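Local coordinates for hypothetical protein (Bacteroides fragilis, PDB 4I17) that is of unknown function but, as a tetratricopeptide repeat (TPR) protein, probably serves as a helical scaffold for binding other proteins, at residues K59-A62 / D63-I67; D66-K70 / K71-L75; T98-E101 / G102-V106. One frame throughout, in Å; residues are numbered along the deposited sequence. Where two conformers were deposited one is given.

Contact 1: K59-A62 / D63-I67; sequences KEAA and DYFDI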
# COMPACT_ATOMS: atom_id res chain seq x y z
N LYS A 59 1.75 4.86 20.11
CA LYS A 59 3.21 4.88 20.04
C LYS A 59 3.79 3.68 20.76
O LYS A 59 4.79 3.09 20.29
CB LYS A 59 3.80 6.21 20.59
CG LYS A 59 5.33 6.33 20.52
CD LYS A 59 5.89 6.35 19.08
CE LYS A 59 7.40 6.35 19.02
NZ LYS A 59 7.97 5.02 19.35
N GLU A 60 3.16 3.31 21.89
CA GLU A 60 3.56 2.17 22.70
C GLU A 60 3.37 0.89 21.85
O GLU A 60 4.26 0.03 21.84
CB GLU A 60 2.74 2.15 24.00
CG GLU A 60 2.91 3.43 24.82
CD GLU A 60 1.96 4.62 24.64
OE1 GLU A 60 1.59 4.98 23.49
OE2 GLU A 60 1.65 5.25 25.68
N ALA A 61 2.24 0.80 21.11
CA ALA A 61 1.97 -0.36 20.25
C ALA A 61 3.14 -0.58 19.26
O ALA A 61 3.71 -1.68 19.18
CB ALA A 61 0.65 -0.16 19.49
N ALA A 62 3.54 0.50 18.58
CA ALA A 62 4.63 0.46 17.61
C ALA A 62 5.93 -0.03 18.28
O ALA A 62 6.60 -0.89 17.72
CB ALA A 62 4.82 1.84 16.97
N ASP A 63 6.20 0.41 19.51
CA ASP A 63 7.39 -0.02 20.27
C ASP A 63 7.36 -1.53 20.56
O ASP A 63 8.38 -2.19 20.41
CB ASP A 63 7.54 0.77 21.60
CG ASP A 63 7.97 2.23 21.40
OD1 ASP A 63 8.63 2.52 20.39
OD2 ASP A 63 7.64 3.07 22.26
N TYR A 64 6.22 -2.07 20.98
CA TYR A 64 6.11 -3.50 21.25
C TYR A 64 6.16 -4.32 19.97
O TYR A 64 6.85 -5.34 19.94
CB TYR A 64 4.87 -3.83 22.10
CG TYR A 64 5.09 -3.32 23.50
CD1 TYR A 64 6.05 -3.90 24.33
CD2 TYR A 64 4.44 -2.18 23.96
CE1 TYR A 64 6.34 -3.36 25.59
CE2 TYR A 64 4.71 -1.65 25.22
CZ TYR A 64 5.66 -2.23 26.02
OH TYR A 64 5.93 -1.67 27.24
N PHE A 65 5.48 -3.89 18.89
CA PHE A 65 5.61 -4.67 17.64
C PHE A 65 7.08 -4.67 17.16
O PHE A 65 7.53 -5.67 16.61
CB PHE A 65 4.69 -4.11 16.56
CG PHE A 65 3.22 -4.33 16.86
CD1 PHE A 65 2.71 -5.62 17.03
CD2 PHE A 65 2.33 -3.25 16.92
CE1 PHE A 65 1.35 -5.83 17.23
CE2 PHE A 65 0.97 -3.46 17.12
CZ PHE A 65 0.48 -4.75 17.25
N ASP A 66 7.84 -3.59 17.44
CA ASP A 66 9.26 -3.52 17.07
C ASP A 66 10.09 -4.60 17.78
O ASP A 66 11.04 -5.12 17.21
CB ASP A 66 9.83 -2.13 17.43
CG ASP A 66 9.99 -1.15 16.28
OD1 ASP A 66 10.31 -1.60 15.15
OD2 ASP A 66 9.90 0.08 16.52
N ILE A 67 9.73 -4.93 19.03
CA ILE A 67 10.39 -5.98 19.84
C ILE A 67 10.19 -7.29 19.12
O ILE A 67 11.15 -8.02 18.88
CB ILE A 67 9.92 -6.03 21.32
CG1 ILE A 67 10.28 -4.72 22.07
CG2 ILE A 67 10.51 -7.26 22.05
CD1 ILE A 67 9.65 -4.59 23.49
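Lys59 NZ reaches Asp63 OD1 at 2.8 Å, a salt bridge between side chains four residues apart on helix 58-70. This is an i, i+4 pair on one of the stacked antiparallel helices of the TPR array. The lysine chain starts with CG anti to the backbone N (chi1 -179°). It then bends at CB-CG and again at CD-CE, which curls the ammonium group over toward the next turn. The two side chains cross at a slant. OD1 is the nearer carboxylate oxygen; Asp63 OD2 stands 3.5 Å from Lys59 NZ. Asp63 is tied a second time to the same residue, because its backbone N donates to Lys59 O at 3.1 Å.

The next three amides continue the alpha-helical pattern: Tyr64 N to Glu60 O, Phe65 N to Ala61 O and Asp66 N to Ala62 O. The bond from Phe65 N to Ala61 O is the shortest of the four backbone bonds, at 2.8 Å, and nearly straight, with an N-H...O angle of 172°.

Ala61, Tyr64 and Phe65 pack on the neighbouring helices. Tyr64 is directed to helices 23-36 and 42-54, where it touches Phe27, Ser31, Leu34 and Cys48. Ala61 touches Ala52 of helix 42-54 and Ala85 of helix 75-88. Asp66 forms a salt bridge with Lys82 of helix 75-88, which ties this helix to its neighbour by charge as well.

Both aromatic rings fold back along the preceding turn, each with CG beside its own backbone N. In Tyr64 this brings CD2 to 3.1 Å from Glu60 O. The Phe65 ring does the same one residue on: its CD2 approaches Ala61 O, and its CE2 rests 4.1 Å from Ala61 CB.

Contact 2: D66-K70 / K71-L75; sequences DIAIK and KNYNL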
# COMPACT_ATOMS: atom_id res chain seq x y z
N ASP A 66 7.84 -3.59 17.44
CA ASP A 66 9.26 -3.52 17.07
C ASP A 66 10.09 -4.60 17.78
O ASP A 66 11.04 -5.12 17.21
CB ASP A 66 9.83 -2.13 17.43
CG ASP A 66 9.99 -1.15 16.28
OD1 ASP A 66 10.31 -1.60 15.15
OD2 ASP A 66 9.90 0.08 16.52
N ILE A 67 9.73 -4.93 19.03
CA ILE A 67 10.39 -5.98 19.84
C ILE A 67 10.19 -7.29 19.12
O ILE A 67 11.15 -8.02 18.88
CB ILE A 67 9.92 -6.03 21.32
CG1 ILE A 67 10.28 -4.72 22.07
CG2 ILE A 67 10.51 -7.26 22.05
CD1 ILE A 67 9.65 -4.59 23.49
N ALA A 68 8.95 -7.59 18.73
CA ALA A 68 8.65 -8.82 17.98
C ALA A 68 9.43 -8.84 16.67
O ALA A 68 10.01 -9.87 16.32
CB ALA A 68 7.15 -8.92 17.72
N ILE A 69 9.50 -7.68 15.95
CA ILE A 69 10.22 -7.62 14.68
C ILE A 69 11.70 -7.92 14.90
O ILE A 69 12.26 -8.71 14.16
CB ILE A 69 10.01 -6.26 13.98
CG1 ILE A 69 8.53 -6.10 13.58
CG2 ILE A 69 10.94 -6.12 12.73
CD1 ILE A 69 8.13 -4.67 13.08
N LYS A 70 12.31 -7.30 15.93
CA LYS A 70 13.74 -7.50 16.17
C LYS A 70 14.04 -8.94 16.61
O LYS A 70 15.15 -9.42 16.36
CB LYS A 70 14.26 -6.47 17.18
CG LYS A 70 14.48 -5.11 16.56
CD LYS A 70 14.86 -4.08 17.60
CE LYS A 70 14.94 -2.68 17.04
NZ LYS A 70 15.15 -1.67 18.11
N LYS A 71 13.06 -9.66 17.19
CA LYS A 71 13.27 -11.06 17.57
C LYS A 71 12.83 -12.02 16.44
O LYS A 71 12.81 -13.23 16.64
CB LYS A 71 12.53 -11.40 18.88
CG LYS A 71 12.91 -10.56 20.10
CD LYS A 71 14.36 -10.71 20.57
CE LYS A 71 14.54 -10.30 22.02
NZ LYS A 71 14.30 -8.85 22.25
N ASN A 72 12.47 -11.47 15.24
CA ASN A 72 12.05 -12.26 14.05
C ASN A 72 10.84 -13.10 14.36
O ASN A 72 10.76 -14.25 13.91
CB ASN A 72 13.20 -13.20 13.59
CG ASN A 72 14.55 -12.56 13.48
OD1 ASN A 72 15.49 -12.88 14.23
ND2 ASN A 72 14.67 -11.63 12.58
N TYR A 73 9.93 -12.57 15.18
CA TYR A 73 8.76 -13.32 15.59
C TYR A 73 7.53 -12.85 14.85
O TYR A 73 7.23 -11.65 14.88
CB TYR A 73 8.52 -13.16 17.12
CG TYR A 73 7.21 -13.78 17.55
CD1 TYR A 73 7.03 -15.16 17.53
CD2 TYR A 73 6.13 -12.99 17.92
CE1 TYR A 73 5.80 -15.73 17.84
CE2 TYR A 73 4.91 -13.55 18.27
CZ TYR A 73 4.74 -14.92 18.20
OH TYR A 73 3.53 -15.48 18.54
N ASN A 74 6.75 -13.80 14.26
CA ASN A 74 5.44 -13.47 13.67
C ASN A 74 5.54 -12.20 12.81
O ASN A 74 4.77 -11.26 12.98
CB ASN A 74 4.48 -13.23 14.86
CG ASN A 74 3.01 -13.37 14.59
OD1 ASN A 74 2.61 -13.83 13.53
ND2 ASN A 74 2.19 -12.96 15.54
N LEU A 75 6.56 -12.17 11.95
CA LEU A 75 6.95 -10.97 11.23
C LEU A 75 5.89 -10.30 10.41
O LEU A 75 5.78 -9.09 10.50
CB LEU A 75 8.16 -11.23 10.35
CG LEU A 75 9.45 -11.30 11.13
CD1 LEU A 75 10.60 -11.66 10.21
CD2 LEU A 75 9.74 -9.98 11.84
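Ala68 O accepts from Tyr73 N at 2.9 Å, and Ile69 O accepts from Asn72 N at 3.0 Å. Together these backbone bonds make a Schellman motif, which ends helix 58-70 and starts the turn into helix 75-88 of the TPR array. Asn72 is the C-prime residue and has positive phi (59°). The bond from Tyr73 is nearly straight, at 170°. The Asn72 N-H instead meets Ile69 O from above the carbonyl plane, off its lone pairs. Lys71 N keeps the helical bond to Ile67 O and adds a weak one to Ala68 O, so Ala68 O takes two donors.

The Lys71 side chain lies beside Ile67 and points the same way, with Lys71 NZ 4.1 Å from Ile67 CG2. NZ donates to Asn39 O in an earlier loop.

The apolar contacts lie around this turn. Ala68 CB sits at the edge of the Tyr73 ring, near its plane, 4.2 Å from CD2. That ring also meets Ser42, Val43 and Tyr46 of helix 42-54. Ala68 and Ile69 both pack on Ala78 of helix 75-88. Ile69 CG2 stands anti to the backbone N, where it meets Leu75. Leu75, the first residue of the next helix, reaches back with one methyl: CD2 lies 3.7 Å from Ile69 O and 4.1 Å from Ile69 CG2.

Contact 3: T98-E101 / G102-V106; sequences TLTE and GIKAV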
# COMPACT_ATOMS: atom_id res chain seq x y z
N THR A 98 6.69 1.47 6.85
CA THR A 98 6.66 0.21 7.61
C THR A 98 6.22 -0.91 6.71
O THR A 98 6.85 -1.97 6.72
CB THR A 98 5.76 0.31 8.86
OG1 THR A 98 6.20 1.42 9.63
CG2 THR A 98 5.85 -0.93 9.73
N LEU A 99 5.15 -0.71 5.93
CA LEU A 99 4.75 -1.77 5.00
C LEU A 99 5.87 -2.09 4.01
O LEU A 99 6.02 -3.25 3.64
CB LEU A 99 3.47 -1.39 4.24
CG LEU A 99 2.18 -1.32 5.09
CD1 LEU A 99 1.04 -0.78 4.25
CD2 LEU A 99 1.80 -2.72 5.62
N THR A 100 6.64 -1.06 3.57
CA THR A 100 7.74 -1.25 2.61
C THR A 100 8.81 -2.12 3.25
O THR A 100 9.32 -3.04 2.61
CB THR A 100 8.27 0.11 2.12
OG1 THR A 100 7.18 0.86 1.56
CG2 THR A 100 9.37 -0.05 1.04
N GLU A 101 9.15 -1.85 4.52
CA GLU A 101 10.10 -2.66 5.28
C GLU A 101 9.57 -4.10 5.41
O GLU A 101 10.31 -5.04 5.20
CB GLU A 101 10.35 -2.06 6.67
CG GLU A 101 11.26 -0.83 6.65
CD GLU A 101 12.59 -1.03 5.95
OE1 GLU A 101 13.33 -1.97 6.32
OE2 GLU A 101 12.88 -0.26 5.01
N GLY A 102 8.27 -4.24 5.65
CA GLY A 102 7.63 -5.55 5.77
C GLY A 102 7.66 -6.37 4.50
O GLY A 102 7.95 -7.55 4.57
N ILE A 103 7.39 -5.74 3.31
CA ILE A 103 7.41 -6.47 2.02
C ILE A 103 8.84 -6.92 1.69
O ILE A 103 9.00 -7.93 1.03
CB ILE A 103 6.77 -5.75 0.80
CG1 ILE A 103 7.48 -4.45 0.41
CG2 ILE A 103 5.27 -5.61 0.89
CD1 ILE A 103 8.12 -4.49 -0.95
N LYS A 104 9.85 -6.17 2.14
CA LYS A 104 11.26 -6.51 1.95
C LYS A 104 11.65 -7.67 2.87
O LYS A 104 12.41 -8.54 2.46
CB LYS A 104 12.16 -5.29 2.25
CG LYS A 104 12.17 -4.27 1.11
CD LYS A 104 12.92 -3.00 1.46
CE LYS A 104 12.69 -1.93 0.43
NZ LYS A 104 13.15 -0.59 0.90
N ALA A 105 11.11 -7.72 4.10
CA ALA A 105 11.46 -8.78 5.06
C ALA A 105 10.73 -10.11 4.77
O ALA A 105 11.33 -11.18 4.91
CB ALA A 105 11.16 -8.32 6.48
N VAL A 106 9.43 -10.03 4.42
CA VAL A 106 8.59 -11.20 4.12
C VAL A 106 8.00 -11.03 2.69
O VAL A 106 6.80 -10.75 2.55
CB VAL A 106 7.48 -11.46 5.19
CG1 VAL A 106 7.03 -12.93 5.16
CG2 VAL A 106 7.96 -11.10 6.60
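Glu101, Thr100 and Gly102 carry most of this contact, and Lys104 meets the first two from the following turn. The residues lie on the last turns of helix 92-105, within the stacked helices of the TPR array. Thr100 and Lys104 run side by side and point the same way. Thr100 CG2 is anti to the backbone N, which sets this methyl toward the lysine, 3.8 Å from Lys104 NZ. The extended lysine chain also passes over the carbonyl of Thr100, with Lys104 CG 3.4 Å from Thr100 O. Lys104 N donates to that same oxygen. The hydroxyl of Thr100 is used within the helix: OG1 is hydrogen-bonded to Ile96 O, one turn back.

Glu101 leans across Lys104, and Glu101 OE2 stops 4.1 Å from Lys104 NZ. That is beyond a salt bridge, but the opposite charges probably still attract. Glu101 O takes a bond from Ala105 N at 3.0 Å and a weak one from Lys104 N.

Gly102 is buried and, having no side chain, takes part through its backbone alone. Gly102 N donates to Thr98 O at 2.9 Å. The helix continues from there, with Ile103 N bonded to Leu99 O, and its last turn is closed by Val106 N on Gly102 O.

The helix is flanked by two others. Leu99 meets Ser83 of helix 75-88 and Leu115 of helix 110-129. Thr100 touches Tyr116 and Ile103 touches Ile112, both of helix 110-129.

Ile103 holds CG1 between its backbone N and carbonyl carbon (chi1 62°), an uncommon choice inside a helix. This turns the branch back along the preceding turn and leaves Ile103 CG1 3.2 Å from Thr100 O.

In the fold
Contacts 1 and 2 share helix 58-70 and overlap at Asp66 and Ile67. Contact 1 lies in the body of that helix and contact 2 at its C-terminal end. Contact 3 sits on helix 92-105, with helix 75-88 between. Contacts 1 and 3 are partly buried and keep regular helical bonding. Charge separates them: contact 1 has a true salt bridge, contact 3 a more distant pair. Contact 2 is a surface turn, where backbone bonds change pattern to end the helix. Contacts 2 and 3 touch directly through Leu75 CB and Val106 CG2, 3.8 Å apart. Contacts 1 and 3 do not touch; their nearest atoms are about 7 Å apart.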